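Local coordinates for Glyoxalase/bleomycin resistance protein/dioxygenase (Nostoc punctiforme PCC 73102, PDB 3KOL) that binds cobalt and is probably a metal-dependent dioxygenase or lyase of the glyoxalase/bleomycin resistance type, at residues H21-V27 with I74-E80; I121-H125 with V136-D140. One frame throughout, in Å; residues are numbered along the deposited sequence.

Interaction 1 (H21-V27 with I74-E80); sequences HHIALNV and ILDLFGE. With CO (cobalt (II) ion), chain C.
The Phe78 ring turns its edge to strand 21-27: Leu25 O and the methyl of Ala24 both lie near the ring plane, with Ala24 CB 3.6 Å from Phe78 CE2, and Tyr98 of the second subunit meets this ring edge-to-face. The imidazole of His22 takes a carboxylate oxygen obliquely, Asp76 OD2 standing 3.1 Å from His22 CD2, with ring and carboxylate planes 47° apart. At the edge of that ring His22 ND1 donates a straight bond to His21 ND1 (2.8 Å), while His22 NE2 binds the cobalt at 2.2 Å; together the two hold the ring's rotation. Asp76 adds a second-shell hold, since a cobalt-bound water donates to its OD2. The His22 side chain leaves the sheet on the face of Ala24, Asp76 and Phe78, and chi1 of 63°, with CG between backbone N and carbonyl carbon, sets the ring's position there. Ile23, Leu25, Leu75 and Leu77 pack on the other face; Leu75 CD1 is pressed to 3.5 Å from Ile23 CG2. Between the two faces, seven backbone bonds alternate between the strands, from Ile74 N to His21 O through to Glu80 N to Val27 O. His99 and Glu147 of the second subunit complete the protein ligands, so this parallel strand pair carries a metal site shared between subunits, as in dimeric members of the vicinal oxygen chelate superfamily.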
# COMPACT_ATOMS: atom_id res chain seq x y z
N HIS A 21 4.11 -3.46 7.09
CA HIS A 21 5.24 -4.33 6.83
C HIS A 21 5.54 -4.41 5.34
O HIS A 21 6.71 -4.33 4.93
CB HIS A 21 4.97 -5.72 7.41
CG HIS A 21 6.14 -6.65 7.32
ND1 HIS A 21 6.45 -7.35 6.18
CD2 HIS A 21 7.10 -6.97 8.23
CE1 HIS A 21 7.54 -8.07 6.38
NE2 HIS A 21 7.96 -7.85 7.62
N HIS A 22 4.50 -4.55 4.53
CA HIS A 22 4.67 -4.59 3.08
C HIS A 22 3.37 -4.38 2.33
O HIS A 22 2.28 -4.56 2.88
CB HIS A 22 5.31 -5.92 2.62
CG HIS A 22 4.50 -7.15 2.92
ND1 HIS A 22 4.63 -7.86 4.09
CD2 HIS A 22 3.60 -7.82 2.17
CE1 HIS A 22 3.85 -8.93 4.04
NE2 HIS A 22 3.21 -8.93 2.89
N ILE A 23 3.48 -3.93 1.08
CA ILE A 23 2.32 -3.77 0.22
C ILE A 23 2.67 -4.67 -0.96
O ILE A 23 3.78 -4.60 -1.50
CB ILE A 23 2.13 -2.31 -0.27
CG1 ILE A 23 0.95 -2.26 -1.25
CG2 ILE A 23 3.39 -1.80 -0.93
CD1 ILE A 23 0.53 -0.87 -1.63
N ALA A 24 1.75 -5.54 -1.34
CA ALA A 24 2.00 -6.46 -2.43
C ALA A 24 1.22 -6.09 -3.67
O ALA A 24 0.06 -5.68 -3.60
CB ALA A 24 1.64 -7.88 -2.00
N LEU A 25 1.88 -6.23 -4.82
CA LEU A 25 1.28 -5.93 -6.10
C LEU A 25 1.43 -7.15 -7.00
O LEU A 25 2.42 -7.88 -6.89
CB LEU A 25 1.98 -4.75 -6.78
CG LEU A 25 2.17 -3.41 -6.05
CD1 LEU A 25 2.84 -2.41 -7.00
CD2 LEU A 25 0.83 -2.86 -5.59
N ASN A 26 0.44 -7.39 -7.85
CA ASN A 26 0.50 -8.48 -8.82
C ASN A 26 0.90 -7.81 -10.12
O ASN A 26 0.29 -6.81 -10.51
CB ASN A 26 -0.86 -9.15 -9.00
CG ASN A 26 -1.27 -9.96 -7.80
OD1 ASN A 26 -0.42 -10.53 -7.11
ND2 ASN A 26 -2.57 -10.01 -7.54
N VAL A 27 1.92 -8.33 -10.79
CA VAL A 27 2.38 -7.74 -12.04
C VAL A 27 2.39 -8.75 -13.18
O VAL A 27 2.83 -9.89 -13.00
CB VAL A 27 3.79 -7.15 -11.86
CG1 VAL A 27 3.77 -6.12 -10.74
CG2 VAL A 27 4.78 -8.26 -11.53
N ILE A 74 8.54 -2.79 2.74
CA ILE A 74 8.73 -3.65 1.59
C ILE A 74 7.64 -3.58 0.54
O ILE A 74 6.45 -3.47 0.86
CB ILE A 74 8.85 -5.13 2.02
CG1 ILE A 74 10.04 -5.30 2.97
CG2 ILE A 74 9.02 -6.03 0.79
CD1 ILE A 74 10.10 -6.65 3.67
N LEU A 75 8.05 -3.63 -0.72
CA LEU A 75 7.13 -3.64 -1.85
C LEU A 75 7.34 -5.02 -2.48
O LEU A 75 8.43 -5.30 -2.99
CB LEU A 75 7.48 -2.56 -2.87
CG LEU A 75 6.66 -2.58 -4.17
CD1 LEU A 75 5.21 -2.28 -3.86
CD2 LEU A 75 7.22 -1.56 -5.17
N ASP A 76 6.33 -5.88 -2.40
CA ASP A 76 6.43 -7.21 -2.98
C ASP A 76 5.79 -7.21 -4.35
O ASP A 76 4.69 -6.70 -4.52
CB ASP A 76 5.70 -8.27 -2.13
CG ASP A 76 6.37 -8.55 -0.81
OD1 ASP A 76 7.62 -8.46 -0.73
OD2 ASP A 76 5.65 -8.89 0.15
N LEU A 77 6.48 -7.80 -5.32
CA LEU A 77 5.94 -7.91 -6.66
C LEU A 77 5.74 -9.40 -6.92
O LEU A 77 6.68 -10.18 -6.80
CB LEU A 77 6.90 -7.31 -7.69
CG LEU A 77 7.29 -5.85 -7.49
CD1 LEU A 77 8.22 -5.43 -8.62
CD2 LEU A 77 6.05 -4.96 -7.47
N PHE A 78 4.52 -9.77 -7.25
CA PHE A 78 4.18 -11.16 -7.53
C PHE A 78 3.91 -11.31 -9.01
O PHE A 78 2.99 -10.70 -9.54
CB PHE A 78 2.93 -11.56 -6.73
CG PHE A 78 3.20 -11.79 -5.27
CD1 PHE A 78 3.65 -13.02 -4.81
CD2 PHE A 78 3.05 -10.75 -4.35
CE1 PHE A 78 3.95 -13.23 -3.47
CE2 PHE A 78 3.34 -10.95 -2.99
CZ PHE A 78 3.79 -12.19 -2.56
N GLY A 79 4.73 -12.11 -9.68
CA GLY A 79 4.55 -12.32 -11.11
C GLY A 79 3.27 -13.08 -11.41
O GLY A 79 3.10 -14.21 -10.97
N GLU A 80 2.38 -12.44 -12.16
CA GLU A 80 1.10 -13.03 -12.54
C GLU A 80 0.87 -12.76 -14.02
O GLU A 80 -0.00 -11.97 -14.38
CB GLU A 80 -0.03 -12.40 -11.73
CG GLU A 80 -0.02 -12.70 -10.24
CD GLU A 80 -0.22 -14.18 -9.94
OE1 GLU A 80 -0.76 -14.88 -10.82
OE2 GLU A 80 0.13 -14.62 -8.83
CO CO C . 2.08 -10.73 2.31
O HOH W 1 -0.77 -13.31 -6.46
O HOH W 2 3.48 -11.25 0.68
O HOH W 3 3.39 -12.05 3.53
O HOH W 4 1.48 -12.60 1.77

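Interaction 2 (I121-H125 with V136-D140)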
# COMPACT_ATOMS: atom_id res chain seq x y z
N ILE A 121 7.72 8.21 -19.03
CA ILE A 121 6.60 7.70 -18.26
C ILE A 121 5.54 8.80 -18.27
O ILE A 121 5.81 9.94 -17.87
CB ILE A 121 7.01 7.38 -16.80
CG1 ILE A 121 7.97 6.18 -16.79
CG2 ILE A 121 5.78 7.10 -15.96
CD1 ILE A 121 8.54 5.85 -15.42
N ALA A 122 4.34 8.48 -18.74
CA ALA A 122 3.26 9.45 -18.82
C ALA A 122 2.81 9.89 -17.43
O ALA A 122 2.66 9.06 -16.53
CB ALA A 122 2.08 8.87 -19.60
N ILE A 123 2.60 11.19 -17.26
CA ILE A 123 2.16 11.72 -15.98
C ILE A 123 0.64 11.82 -15.97
O ILE A 123 0.05 12.54 -16.78
CB ILE A 123 2.78 13.11 -15.72
CG1 ILE A 123 4.29 12.96 -15.54
CG2 ILE A 123 2.15 13.76 -14.50
CD1 ILE A 123 5.02 14.26 -15.28
N ALA A 124 0.01 11.09 -15.04
CA ALA A 124 -1.44 11.08 -14.90
C ALA A 124 -1.96 12.41 -14.38
O ALA A 124 -2.99 12.90 -14.83
CB ALA A 124 -1.85 9.96 -13.95
N HIS A 125 -1.25 12.98 -13.42
CA HIS A 125 -1.64 14.27 -12.86
C HIS A 125 -0.44 15.00 -12.28
O HIS A 125 0.48 14.38 -11.75
CB HIS A 125 -2.71 14.09 -11.77
CG HIS A 125 -3.14 15.38 -11.14
ND1 HIS A 125 -3.69 16.42 -11.87
CD2 HIS A 125 -3.10 15.80 -9.85
CE1 HIS A 125 -3.96 17.42 -11.06
NE2 HIS A 125 -3.61 17.08 -9.83
N VAL A 136 3.30 14.46 -7.83
CA VAL A 136 3.17 14.07 -9.23
C VAL A 136 2.68 12.63 -9.23
O VAL A 136 3.13 11.81 -8.42
CB VAL A 136 4.53 14.18 -9.96
CG1 VAL A 136 5.54 13.23 -9.36
CG2 VAL A 136 4.34 13.90 -11.45
N TYR A 137 1.73 12.33 -10.11
CA TYR A 137 1.13 11.01 -10.21
C TYR A 137 1.36 10.38 -11.57
O TYR A 137 1.30 11.06 -12.60
CB TYR A 137 -0.38 11.09 -9.97
CG TYR A 137 -0.77 11.76 -8.68
CD1 TYR A 137 -1.20 11.02 -7.58
CD2 TYR A 137 -0.70 13.15 -8.55
CE1 TYR A 137 -1.56 11.64 -6.39
CE2 TYR A 137 -1.06 13.78 -7.36
CZ TYR A 137 -1.49 13.02 -6.29
OH TYR A 137 -1.87 13.65 -5.13
N PHE A 138 1.60 9.07 -11.58
CA PHE A 138 1.84 8.34 -12.81
C PHE A 138 1.52 6.87 -12.57
O PHE A 138 1.55 6.39 -11.44
CB PHE A 138 3.30 8.52 -13.24
CG PHE A 138 4.29 8.28 -12.14
CD1 PHE A 138 4.93 7.05 -12.01
CD2 PHE A 138 4.58 9.28 -11.22
CE1 PHE A 138 5.83 6.82 -10.98
CE2 PHE A 138 5.48 9.06 -10.18
CZ PHE A 138 6.11 7.83 -10.06
N TYR A 139 1.20 6.15 -13.65
CA TYR A 139 0.86 4.74 -13.56
C TYR A 139 2.08 3.83 -13.76
O TYR A 139 3.00 4.18 -14.51
CB TYR A 139 -0.18 4.39 -14.63
CG TYR A 139 -1.48 5.14 -14.46
CD1 TYR A 139 -2.31 4.89 -13.37
CD2 TYR A 139 -1.88 6.10 -15.39
CE1 TYR A 139 -3.51 5.57 -13.20
CE2 TYR A 139 -3.08 6.80 -15.23
CZ TYR A 139 -3.89 6.52 -14.13
OH TYR A 139 -5.07 7.20 -13.95
N ASP A 140 2.07 2.68 -13.09
CA ASP A 140 3.16 1.71 -13.24
C ASP A 140 2.79 0.85 -14.44
O ASP A 140 1.72 1.04 -15.03
CB ASP A 140 3.34 0.89 -11.94
CG ASP A 140 2.32 -0.24 -11.77
OD1 ASP A 140 1.36 -0.36 -12.56
OD2 ASP A 140 2.49 -1.02 -10.81
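With chi1 at 179°, CG of His125 extends anti to its own backbone N, while Tyr137, at chi1 -54°, has CG beside its N; both side chains leave the same face, and with these torsions they run alongside each other. His125 CD2 comes 3.8 Å from Tyr137 CE2, but the rings meet obliquely, their planes 38° apart. His125 O lies in the plane of the tyrosine ring, at its edge, and also accepts a bond from Tyr137 N (2.9 Å). Going back, Tyr137 O faces two successive amides: Ala124 N at 2.8 Å, strongly bent and weak, and His125 N at 3.3 Å, straighter but long and also weak. Two residues opposite one make this a classic beta bulge, set where strand 123-129 of the 123-129/134-139 hairpin turns a corner. The Tyr137 side chain lies against Glu147 of strand 145-150, its nearest atom about 4 Å from a bound cobalt, so the hairpin borders a metal site. At the bulge, Ala124 CB lies 3.6 Å from Tyr139 CE2. On the inner side Ile123 CG2 touches Val136 CG2, the two side chains crossing at about a right angle, and Ile121 CG2 rests 3.9 Å from Phe138 CB. Ile116 of helix 109-118 covers all four.

From the N terminus, strand 17-27 leads into helix 30-40, strand 44-45, helix 56-60 and strand 64-68, then strand 74-79, where interaction 1 closes the first loop by pairing the strand with 21-27. The chain goes on through strand 96-104 and helix 109-118 before interaction 2 closes a much shorter loop, the hairpin between 121-125 and 136-140. The two loops follow one another, neither nested nor crossed. Each belongs to its own four-stranded sheet: interaction 1 joins 17-27 to 74-79 in one, and interaction 2 joins 123-129 to 134-139 in the other. Their centres lie about 19 Å apart, yet Leu25 CD1 packs 4.1 Å from Asp140 OD2, and helix 30-40 touches both.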